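Local structure of enoyl-CoA hydratase (Mycobacterium smegmatis, 3PE8) at residues A119-R131 / M156-A168. The protein probably catalyses the reversible hydration of enoyl-CoA thioesters, as a zinc-binding member of the crotonase-like enoyl-CoA hydratase/isomerase family. Sequence-based numbering, arbitrary orientation. Where two conformers were deposited one is given.
Sequences ASENAKFADTHAR and MSLTGDYLSAQDA. With ZN (zinc ion), chain C.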
loop_
_atom_site.group_PDB
_atom_site.type_symbol
_atom_site.label_atom_id
_atom_site.label_comp_id
_atom_site.label_asym_id
_atom_site.label_seq_id
_atom_site.Cartn_x
_atom_site.Cartn_y
_atom_site.Cartn_z
ATOM N N ALA A 119 10.568 -6.457 -30.442
ATOM C CA ALA A 119 11.815 -7.204 -30.526
ATOM C C ALA A 119 12.079 -7.733 -31.909
ATOM O O ALA A 119 11.181 -8.195 -32.569
ATOM C CB ALA A 119 11.805 -8.402 -29.569
ATOM N N SER A 120 13.336 -7.685 -32.313
ATOM C CA SER A 120 13.837 -8.522 -33.390
ATOM C C SER A 120 13.776 -10.003 -32.981
ATOM O O SER A 120 13.884 -10.351 -31.782
ATOM C CB SER A 120 15.294 -8.113 -33.668
ATOM O OG SER A 120 15.893 -8.988 -34.567
ATOM N N GLU A 121 13.676 -10.871 -33.996
ATOM C CA GLU A 121 13.803 -12.302 -33.821
ATOM C C GLU A 121 15.144 -12.629 -33.119
ATOM O O GLU A 121 15.257 -13.645 -32.445
ATOM C CB GLU A 121 13.732 -13.001 -35.193
ATOM C CG GLU A 121 14.891 -12.588 -36.134
ATOM C CD GLU A 121 14.636 -12.861 -37.618
ATOM O OE1 GLU A 121 13.811 -13.762 -37.945
ATOM O OE2 GLU A 121 15.248 -12.166 -38.471
ATOM N N ASN A 122 16.120 -11.742 -33.295
ATOM C CA ASN A 122 17.460 -11.831 -32.663
ATOM C C ASN A 122 17.580 -11.304 -31.256
ATOM O O ASN A 122 18.639 -11.425 -30.610
ATOM C CB ASN A 122 18.456 -11.080 -33.555
ATOM C CG ASN A 122 18.616 -11.756 -34.888
ATOM O OD1 ASN A 122 18.317 -12.955 -35.023
ATOM N ND2 ASN A 122 19.085 -11.011 -35.890
ATOM N N ALA A 123 16.528 -10.682 -30.758
ATOM C CA ALA A 123 16.593 -10.157 -29.390
ATOM C C ALA A 123 16.668 -11.302 -28.411
ATOM O O ALA A 123 16.100 -12.379 -28.623
ATOM C CB ALA A 123 15.395 -9.330 -29.108
ATOM N N LYS A 124 17.371 -11.072 -27.331
ATOM C CA LYS A 124 17.356 -12.009 -26.188
ATOM C C LYS A 124 17.602 -11.215 -24.943
ATOM O O LYS A 124 18.146 -10.114 -25.005
ATOM C CB LYS A 124 18.367 -13.138 -26.323
ATOM C CG LYS A 124 19.724 -12.742 -26.697
ATOM C CD LYS A 124 20.548 -13.965 -27.134
ATOM C CE LYS A 124 21.976 -13.553 -27.411
ATOM N NZ LYS A 124 22.767 -14.683 -27.947
ATOM N N PHE A 125 17.187 -11.752 -23.802
ATOM C CA PHE A 125 17.153 -10.970 -22.566
ATOM C C PHE A 125 17.771 -11.817 -21.458
ATOM O O PHE A 125 17.498 -13.006 -21.360
ATOM C CB PHE A 125 15.698 -10.651 -22.199
ATOM C CG PHE A 125 14.961 -9.891 -23.252
ATOM C CD1 PHE A 125 14.313 -10.541 -24.308
ATOM C CD2 PHE A 125 14.942 -8.507 -23.198
ATOM C CE1 PHE A 125 13.626 -9.777 -25.260
ATOM C CE2 PHE A 125 14.280 -7.778 -24.160
ATOM C CZ PHE A 125 13.660 -8.406 -25.179
ATOM N N ALA A 126 18.616 -11.205 -20.651
ATOM C CA ALA A 126 19.238 -11.928 -19.522
ATOM C C ALA A 126 19.573 -11.030 -18.372
ATOM O O ALA A 126 19.834 -9.840 -18.554
ATOM C CB ALA A 126 20.516 -12.715 -20.003
ATOM N N ASP A 127 19.566 -11.623 -17.176
ATOM C CA ASP A 127 19.980 -10.964 -15.959
ATOM C C ASP A 127 21.180 -11.690 -15.404
ATOM O O ASP A 127 21.053 -12.832 -14.936
ATOM C CB ASP A 127 18.862 -10.960 -14.930
ATOM C CG ASP A 127 19.289 -10.322 -13.627
ATOM O OD1 ASP A 127 20.301 -9.608 -13.653
ATOM O OD2 ASP A 127 18.699 -10.575 -12.565
ATOM N N THR A 128 22.352 -11.070 -15.461
ATOM C CA THR A 128 23.546 -11.687 -14.916
ATOM C C THR A 128 24.017 -11.104 -13.575
ATOM O O THR A 128 25.144 -11.409 -13.145
ATOM C CB THR A 128 24.681 -11.641 -15.919
ATOM O OG1 THR A 128 25.106 -10.275 -16.133
ATOM C CG2 THR A 128 24.253 -12.301 -17.220
ATOM N N HIS A 129 23.171 -10.284 -12.923
ATOM C CA HIS A 129 23.569 -9.632 -11.664
ATOM C C HIS A 129 24.149 -10.639 -10.715
ATOM O O HIS A 129 25.220 -10.387 -10.109
ATOM C CB HIS A 129 22.393 -8.901 -10.962
ATOM C CG HIS A 129 22.013 -7.578 -11.554
ATOM N ND1 HIS A 129 20.962 -7.422 -12.432
ATOM C CD2 HIS A 129 22.569 -6.341 -11.419
ATOM C CE1 HIS A 129 20.876 -6.156 -12.798
ATOM N NE2 HIS A 129 21.820 -5.477 -12.176
ATOM N N ALA A 130 23.482 -11.769 -10.523
ATOM C CA ALA A 130 23.950 -12.729 -9.523
ATOM C C ALA A 130 25.305 -13.288 -9.937
ATOM O O ALA A 130 26.227 -13.335 -9.111
ATOM C CB ALA A 130 22.943 -13.844 -9.296
ATOM N N ARG A 131 25.423 -13.656 -11.217
ATOM C CA ARG A 131 26.655 -14.204 -11.768
ATOM C C ARG A 131 27.864 -13.285 -11.537
ATOM O O ARG A 131 28.933 -13.773 -11.183
ATOM C CB ARG A 131 26.472 -14.518 -13.266
ATOM C CG ARG A 131 27.516 -15.438 -13.874
ATOM C CD ARG A 131 27.177 -15.790 -15.350
ATOM N NE ARG A 131 26.170 -16.853 -15.501
ATOM C CZ ARG A 131 25.381 -16.996 -16.569
ATOM N NH1 ARG A 131 25.456 -16.144 -17.583
ATOM N NH2 ARG A 131 24.509 -17.993 -16.626
ATOM N N MET A 156 15.057 -16.412 -14.631
ATOM C CA MET A 156 16.064 -15.589 -15.298
ATOM C C MET A 156 17.170 -15.125 -14.362
ATOM O O MET A 156 18.370 -15.279 -14.636
ATOM C CB MET A 156 15.404 -14.380 -15.956
ATOM C CG MET A 156 14.594 -14.730 -17.172
ATOM S SD MET A 156 13.702 -13.379 -17.931
ATOM C CE MET A 156 15.088 -12.413 -18.581
ATOM N N SER A 157 16.785 -14.542 -13.244
ATOM C CA SER A 157 17.762 -13.946 -12.322
ATOM C C SER A 157 18.669 -14.960 -11.650
ATOM O O SER A 157 19.849 -14.706 -11.409
ATOM C CB SER A 157 17.064 -13.126 -11.262
ATOM O OG SER A 157 16.498 -11.965 -11.838
ATOM N N LEU A 158 18.123 -16.143 -11.359
ATOM C CA LEU A 158 18.904 -17.131 -10.631
ATOM C C LEU A 158 19.765 -18.017 -11.558
ATOM O O LEU A 158 20.806 -18.505 -11.128
ATOM C CB LEU A 158 17.995 -17.980 -9.756
ATOM C CG LEU A 158 17.137 -17.148 -8.796
ATOM C CD1 LEU A 158 16.180 -18.096 -8.057
ATOM C CD2 LEU A 158 18.006 -16.207 -7.887
ATOM N N THR A 159 19.326 -18.220 -12.809
ATOM C CA THR A 159 20.110 -18.989 -13.791
ATOM C C THR A 159 21.099 -18.147 -14.571
ATOM O O THR A 159 22.176 -18.640 -14.906
ATOM C CB THR A 159 19.233 -19.758 -14.817
ATOM O OG1 THR A 159 18.538 -18.813 -15.640
ATOM C CG2 THR A 159 18.250 -20.782 -14.141
ATOM N N GLY A 160 20.730 -16.906 -14.876
ATOM C CA GLY A 160 21.466 -16.060 -15.798
ATOM C C GLY A 160 21.287 -16.414 -17.261
ATOM O O GLY A 160 21.984 -15.857 -18.118
ATOM N N ASP A 161 20.382 -17.349 -17.561
ATOM C CA ASP A 161 20.191 -17.843 -18.924
ATOM C C ASP A 161 19.424 -16.812 -19.773
ATOM O O ASP A 161 18.601 -16.014 -19.280
ATOM C CB ASP A 161 19.331 -19.128 -18.953
ATOM C CG ASP A 161 19.975 -20.359 -18.322
ATOM O OD1 ASP A 161 21.216 -20.481 -18.212
ATOM O OD2 ASP A 161 19.147 -21.255 -17.983
ATOM N N TYR A 162 19.626 -16.898 -21.080
ATOM C CA TYR A 162 18.903 -16.051 -21.991
ATOM C C TYR A 162 17.448 -16.472 -22.154
ATOM O O TYR A 162 17.113 -17.691 -22.219
ATOM C CB TYR A 162 19.529 -16.074 -23.377
ATOM C CG TYR A 162 20.777 -15.272 -23.558
ATOM C CD1 TYR A 162 20.760 -13.897 -23.413
ATOM C CD2 TYR A 162 21.953 -15.890 -23.961
ATOM C CE1 TYR A 162 21.898 -13.134 -23.604
ATOM C CE2 TYR A 162 23.124 -15.112 -24.173
ATOM C CZ TYR A 162 23.054 -13.740 -23.993
ATOM O OH TYR A 162 24.186 -12.967 -24.199
ATOM N N LEU A 163 16.595 -15.471 -22.256
ATOM C CA LEU A 163 15.199 -15.588 -22.669
ATOM C C LEU A 163 15.135 -15.169 -24.138
ATOM O O LEU A 163 15.542 -14.054 -24.485
ATOM C CB LEU A 163 14.315 -14.683 -21.832
ATOM C CG LEU A 163 12.821 -14.779 -22.076
ATOM C CD1 LEU A 163 12.237 -16.093 -21.544
ATOM C CD2 LEU A 163 12.092 -13.533 -21.526
ATOM N N SER A 164 14.608 -16.038 -24.988
ATOM C CA SER A 164 14.459 -15.756 -26.395
ATOM C C SER A 164 13.401 -14.731 -26.681
ATOM O O SER A 164 12.521 -14.457 -25.853
ATOM C CB SER A 164 14.108 -17.053 -27.141
ATOM O OG SER A 164 12.759 -17.478 -26.877
ATOM N N ALA A 165 13.444 -14.187 -27.890
ATOM C CA ALA A 165 12.423 -13.223 -28.314
ATOM C C ALA A 165 11.026 -13.842 -28.305
ATOM O O ALA A 165 10.077 -13.175 -27.861
ATOM C CB ALA A 165 12.748 -12.631 -29.713
ATOM N N GLN A 166 10.895 -15.080 -28.786
ATOM C CA GLN A 166 9.582 -15.719 -28.822
ATOM C C GLN A 166 9.058 -15.967 -27.424
ATOM O O GLN A 166 7.858 -15.796 -27.167
ATOM C CB GLN A 166 9.602 -16.992 -29.661
ATOM C CG GLN A 166 9.636 -16.643 -31.149
ATOM C CD GLN A 166 8.342 -15.901 -31.688
ATOM O OE1 GLN A 166 7.196 -16.132 -31.230
ATOM N NE2 GLN A 166 8.535 -15.037 -32.684
ATOM N N ASP A 167 9.939 -16.384 -26.525
ATOM C CA ASP A 167 9.512 -16.599 -25.137
ATOM C C ASP A 167 9.185 -15.283 -24.458
ATOM O O ASP A 167 8.231 -15.232 -23.640
ATOM C CB ASP A 167 10.543 -17.435 -24.344
ATOM C CG ASP A 167 10.530 -18.947 -24.733
ATOM O OD1 ASP A 167 9.629 -19.391 -25.503
ATOM O OD2 ASP A 167 11.435 -19.690 -24.269
ATOM N N ALA A 168 9.893 -14.204 -24.810
ATOM C CA ALA A 168 9.599 -12.862 -24.296
ATOM C C ALA A 168 8.204 -12.410 -24.737
ATOM O O ALA A 168 7.444 -11.839 -23.942
ATOM C CB ALA A 168 10.675 -11.819 -24.756
HETATM ZN ZN ZN C . 21.674 -3.237 -12.826
HETATM O O HOH W 1 15.719 -14.762 -29.812
HETATM O O HOH W 2 18.660 -14.298 -17.257
HETATM O O HOH W 3 22.374 -14.223 -12.859
HETATM O O HOH W 4 20.748 -12.078 -11.362
HETATM O O HOH W 5 23.643 -15.300 -20.233
HETATM O O HOH W 6 23.490 -3.312 -14.146
HETATM O O HOH W 7 21.946 -2.015 -11.415
#
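Phe125 and Leu163 form an antiparallel hydrogen-bonded pair that joins strand 124-126 to the short strand 163-164, at the border of a small three-stranded sheet of this crotonase-like fold. Leu163 N reaches Phe125 O at 2.8 Å, nearly straight, and Phe125 N returns a more bent bond to Leu163 O. The buried side of this pair is apolar and close-packed: Phe125 CE1 lies 3.6 Å from Ala168 CB, and Met156, bent at its thioether (chi3 69°), lays CE against the Phe125 backbone. Small Ala165 lets helix 165-171 come close; Ala165 CB lies 3.3 Å from Ser120 O.

The Lys124 side is more exposed. Here the extended lysine crosses the ring of Tyr162, the residue just before the strand: Lys124 CD lies 3.7 Å from the centroid of the Tyr162 ring. Its methylenes cover the ring and its ammonium sits over the same face as a cation-pi partner, while a water covers the opposite face.

Further along, Ser157 OG donates to the anti lone pair of Asp127 OD2 at 2.7 Å. Asp127 OD1 accepts from His129 N, closing an Asx turn, and from His129 ND1, which comes in on the syn side, tilted to the other face from His129 N. His129 NE2 binds zinc at 2.3 Å alongside Glu109. The carboxylate thus orients the imidazole and probably makes it a more electron-rich ligand, and bonds run from Tyr209 of a second subunit through Ser157, Asp127 and His129 to the metal.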